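Local structure of similarities with probable monooxygenase (Photorhabdus luminescens, 4HB9) at residues 189-200 with 284-293. The protein binds flavin-adenine dinucleotide and is probably a flavin-dependent monooxygenase of the aromatic-ring hydroxylase type. Numbering follows the deposited sequence.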
loop_
_atom_site.group_PDB
_atom_site.type_symbol
_atom_site.label_atom_id
_atom_site.label_comp_id
_atom_site.label_asym_id
_atom_site.label_seq_id
_atom_site.Cartn_x
_atom_site.Cartn_y
_atom_site.Cartn_z
ATOM N N ARG A 189 3.914 14.414 -7.494
ATOM C CA ARG A 189 2.608 14.985 -7.256
ATOM C C ARG A 189 2.667 16.471 -7.480
ATOM O O ARG A 189 3.690 17.109 -7.226
ATOM C CB ARG A 189 2.134 14.693 -5.825
ATOM C CG ARG A 189 2.970 15.362 -4.734
ATOM C CD ARG A 189 2.500 15.051 -3.320
ATOM N NE ARG A 189 2.889 16.158 -2.421
ATOM C CZ ARG A 189 2.333 16.440 -1.241
ATOM N NH1 ARG A 189 1.403 15.661 -0.715
ATOM N NH2 ARG A 189 2.717 17.527 -0.554
ATOM N N ALA A 190 1.545 17.027 -7.907
ATOM C CA ALA A 190 1.422 18.466 -8.065
ATOM C C ALA A 190 0.119 18.942 -7.464
ATOM O O ALA A 190 -0.940 18.452 -7.833
ATOM C CB ALA A 190 1.485 18.821 -9.533
ATOM N N ARG A 191 0.196 19.914 -6.562
ATOM C CA ARG A 191 -1.005 20.455 -5.920
ATOM C C ARG A 191 -1.931 21.139 -6.928
ATOM O O ARG A 191 -1.487 21.968 -7.749
ATOM C CB ARG A 191 -0.606 21.424 -4.839
ATOM C CG ARG A 191 -1.778 21.917 -4.030
ATOM C CD ARG A 191 -1.312 22.725 -2.842
ATOM N NE ARG A 191 -2.463 23.226 -2.119
ATOM C CZ ARG A 191 -2.412 24.192 -1.209
ATOM N NH1 ARG A 191 -1.261 24.772 -0.901
ATOM N NH2 ARG A 191 -3.519 24.582 -0.605
ATOM N N LEU A 192 -3.211 20.797 -6.892
ATOM C CA LEU A 192 -4.188 21.409 -7.792
ATOM C C LEU A 192 -4.659 22.724 -7.218
ATOM O O LEU A 192 -5.757 22.824 -6.658
ATOM C CB LEU A 192 -5.392 20.516 -8.045
ATOM C CG LEU A 192 -5.166 19.540 -9.182
ATOM C CD1 LEU A 192 -6.294 18.518 -9.272
ATOM C CD2 LEU A 192 -5.026 20.292 -10.507
ATOM N N THR A 193 -3.797 23.721 -7.359
ATOM C CA THR A 193 -4.053 25.050 -6.856
ATOM C C THR A 193 -4.990 25.734 -7.856
ATOM O O THR A 193 -5.191 25.248 -8.985
ATOM C CB THR A 193 -2.754 25.866 -6.812
ATOM O OG1 THR A 193 -2.209 25.887 -8.126
ATOM C CG2 THR A 193 -1.735 25.277 -5.868
ATOM N N PRO A 194 -5.548 26.893 -7.469
ATOM C CA PRO A 194 -6.307 27.699 -8.430
ATOM C C PRO A 194 -5.523 27.973 -9.722
ATOM O O PRO A 194 -6.051 27.808 -10.816
ATOM C CB PRO A 194 -6.587 28.992 -7.645
ATOM C CG PRO A 194 -6.630 28.552 -6.236
ATOM C CD PRO A 194 -5.601 27.455 -6.112
ATOM N N ALA A 195 -4.252 28.333 -9.597
ATOM C CA ALA A 195 -3.430 28.640 -10.764
ATOM C C ALA A 195 -3.218 27.430 -11.656
ATOM O O ALA A 195 -3.474 27.471 -12.879
ATOM C CB ALA A 195 -2.096 29.218 -10.322
ATOM N N LEU A 196 -2.806 26.312 -11.053
ATOM C CA LEU A 196 -2.516 25.137 -11.859
ATOM C C LEU A 196 -3.759 24.641 -12.555
ATOM O O LEU A 196 -3.700 24.166 -13.685
ATOM C CB LEU A 196 -1.876 24.012 -11.024
ATOM C CG LEU A 196 -1.366 22.836 -11.853
ATOM C CD1 LEU A 196 -0.363 23.310 -12.902
ATOM C CD2 LEU A 196 -0.755 21.777 -10.957
ATOM N N THR A 197 -4.896 24.737 -11.880
ATOM C CA THR A 197 -6.163 24.362 -12.475
ATOM C C THR A 197 -6.447 25.141 -13.763
ATOM O O THR A 197 -6.957 24.579 -14.733
ATOM C CB THR A 197 -7.325 24.546 -11.463
ATOM O OG1 THR A 197 -7.137 23.655 -10.356
ATOM C CG2 THR A 197 -8.654 24.226 -12.079
ATOM N N ALA A 198 -6.099 26.427 -13.772
ATOM C CA ALA A 198 -6.273 27.262 -14.950
ATOM C C ALA A 198 -5.376 26.858 -16.116
ATOM O O ALA A 198 -5.728 27.045 -17.278
ATOM C CB ALA A 198 -6.032 28.721 -14.585
ATOM N N LEU A 199 -4.207 26.321 -15.810
ATOM C CA LEU A 199 -3.177 26.119 -16.822
ATOM C C LEU A 199 -3.148 24.718 -17.374
ATOM O O LEU A 199 -2.379 24.434 -18.288
ATOM C CB LEU A 199 -1.817 26.471 -16.239
ATOM C CG LEU A 199 -1.663 27.931 -15.816
ATOM C CD1 LEU A 199 -0.335 28.100 -15.111
ATOM C CD2 LEU A 199 -1.690 28.852 -17.003
ATOM N N LEU A 200 -3.986 23.836 -16.837
ATOM C CA LEU A 200 -4.046 22.462 -17.330
ATOM C C LEU A 200 -5.396 22.174 -17.985
ATOM O O LEU A 200 -6.413 22.658 -17.515
ATOM C CB LEU A 200 -3.805 21.491 -16.166
ATOM C CG LEU A 200 -2.399 21.412 -15.567
ATOM C CD1 LEU A 200 -2.363 20.449 -14.388
ATOM C CD2 LEU A 200 -1.355 20.975 -16.576
ATOM N N THR A 284 4.161 20.808 -18.269
ATOM C CA THR A 284 3.651 21.737 -17.247
ATOM C C THR A 284 3.386 20.992 -15.934
ATOM O O THR A 284 3.795 21.424 -14.859
ATOM C CB THR A 284 2.357 22.394 -17.760
ATOM O OG1 THR A 284 2.630 23.058 -19.009
ATOM C CG2 THR A 284 1.796 23.388 -16.741
ATOM N N LEU A 285 2.739 19.831 -16.043
ATOM C CA LEU A 285 2.465 18.997 -14.880
ATOM C C LEU A 285 3.755 18.656 -14.130
ATOM O O LEU A 285 3.870 18.855 -12.918
ATOM C CB LEU A 285 1.725 17.724 -15.325
ATOM C CG LEU A 285 1.352 16.698 -14.275
ATOM C CD1 LEU A 285 0.547 17.347 -13.160
ATOM C CD2 LEU A 285 0.549 15.582 -14.901
ATOM N N VAL A 286 4.739 18.136 -14.847
ATOM C CA VAL A 286 5.956 17.687 -14.200
ATOM C C VAL A 286 6.737 18.891 -13.622
ATOM O O VAL A 286 7.199 18.851 -12.478
ATOM C CB VAL A 286 6.813 16.822 -15.157
ATOM C CG1 VAL A 286 8.174 16.505 -14.562
ATOM C CG2 VAL A 286 6.069 15.550 -15.503
ATOM N N GLN A 287 6.807 19.988 -14.382
ATOM C CA GLN A 287 7.473 21.218 -13.923
ATOM C C GLN A 287 6.854 21.797 -12.639
ATOM O O GLN A 287 7.543 22.371 -11.806
ATOM C CB GLN A 287 7.476 22.276 -15.049
ATOM C CG GLN A 287 8.401 21.953 -16.232
ATOM C CD GLN A 287 8.053 22.722 -17.526
ATOM O OE1 GLN A 287 7.146 23.543 -17.531
ATOM N NE2 GLN A 287 8.782 22.449 -18.629
ATOM N N GLN A 288 5.555 21.617 -12.468
ATOM C CA GLN A 288 4.849 22.189 -11.321
ATOM C C GLN A 288 4.719 21.228 -10.171
ATOM O O GLN A 288 3.955 21.481 -9.232
ATOM C CB GLN A 288 3.467 22.665 -11.770
ATOM C CG GLN A 288 3.559 23.805 -12.778
ATOM C CD GLN A 288 4.383 24.946 -12.214
ATOM O OE1 GLN A 288 4.244 25.288 -11.029
ATOM N NE2 GLN A 288 5.297 25.496 -13.020
ATOM N N SER A 289 5.459 20.126 -10.220
ATOM C CA SER A 289 5.383 19.155 -9.147
ATOM C C SER A 289 6.166 19.594 -7.898
ATOM O O SER A 289 7.038 20.458 -7.928
ATOM C CB SER A 289 5.802 17.769 -9.651
ATOM O OG SER A 289 4.850 17.335 -10.616
ATOM N N ASP A 290 5.802 18.976 -6.790
ATOM C CA ASP A 290 6.326 19.254 -5.470
ATOM C C ASP A 290 7.732 18.679 -5.316
ATOM O O ASP A 290 7.893 17.466 -5.297
ATOM C CB ASP A 290 5.365 18.575 -4.482
ATOM C CG ASP A 290 5.889 18.506 -3.067
ATOM O OD1 ASP A 290 6.975 19.059 -2.751
ATOM O OD2 ASP A 290 5.173 17.903 -2.244
HETATM N N MSE A 291 8.738 19.525 -5.128
HETATM C CA MSE A 291 10.144 19.058 -5.041
HETATM C C MSE A 291 10.492 18.264 -3.805
HETATM O O MSE A 291 11.549 17.636 -3.747
HETATM C CB MSE A 291 11.106 20.239 -5.150
HETATM C CG MSE A 291 11.049 20.859 -6.550
HETATM SE SE MSE A 291 11.626 22.755 -6.547
HETATM C CE MSE A 291 10.244 23.581 -5.402
ATOM N N GLU A 292 9.622 18.266 -2.803
ATOM C CA GLU A 292 9.816 17.431 -1.605
ATOM C C GLU A 292 9.226 16.015 -1.680
ATOM O O GLU A 292 9.460 15.194 -0.777
ATOM C CB GLU A 292 9.184 18.114 -0.393
ATOM C CG GLU A 292 10.163 18.710 0.590
ATOM C CD GLU A 292 9.529 18.801 1.959
ATOM O OE1 GLU A 292 8.432 19.399 2.058
ATOM O OE2 GLU A 292 10.097 18.231 2.918
ATOM N N ASN A 293 8.439 15.731 -2.712
ATOM C CA ASN A 293 7.747 14.445 -2.812
ATOM C C ASN A 293 7.879 13.845 -4.228
ATOM O O ASN A 293 6.871 13.632 -4.892
ATOM C CB ASN A 293 6.252 14.590 -2.442
ATOM C CG ASN A 293 6.016 14.818 -0.946
ATOM O OD1 ASN A 293 5.792 13.865 -0.194
ATOM N ND2 ASN A 293 6.059 16.078 -0.508
HETATM O O HOH W 1 6.406 15.402 -6.478
HETATM O O HOH W 2 2.856 21.253 -6.604
#
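Arg189 runs beside Asp290 with both side chains extending in one direction, and its NE and NH2 converge on one carboxylate oxygen. Arg189 NE reaches Asp290 OD2 at 2.9 Å, on the lone pair turned away from the other oxygen, and Arg189 NH2 meets the same oxygen at 3.0 Å; both bonds are bent, and the two flat groups are turned 46° from each other. Asn293 comes over one guanidinium face, its ND2 3.6 Å from Arg189 NH2, and gives Asp290 OD2 a third bond from above the carboxylate plane. OD1 meanwhile accepts from Glu292 N in an Asx turn, so the carboxylate is held at both oxygens. CG of Asp290, anti to its own backbone N (chi1 168°), swings beside the extended arginine chain. The backbones also join: Asp290 N donates to Arg189 O over 2.9 Å, almost straight. Ala190 sets its CB against Gln288 O and, 4.0 Å away, against CD1 of Leu285. The side chains of Leu200 and Thr284 run antiparallel alongside one another, Leu200 CD2 4.0 Å from Thr284 CG2, while Leu196 CD1 rests on the CB and CG of Gln288. Thr193 OG1, at the N-cap of the short helix that carries Leu196, accepts from Leu196 N. Arg189 NH1 bonds to Gly42 O and Pro228 O, the arginine makes a cation-pi contact with Phe243, and Ser289 OG is bonded to Trp246 NE1. Within the FAD-binding family region, the Asn293 side chain lies about 9 Å from the bound FAD, near the cofactor. The contact joins the end of strand 179-191 and helix 194-199 to the end of helix 280-287 and the turn before strand 295-301, with Leu200 and Leu285 both touching Ile244 of strand 240-251 in the mixed sheet.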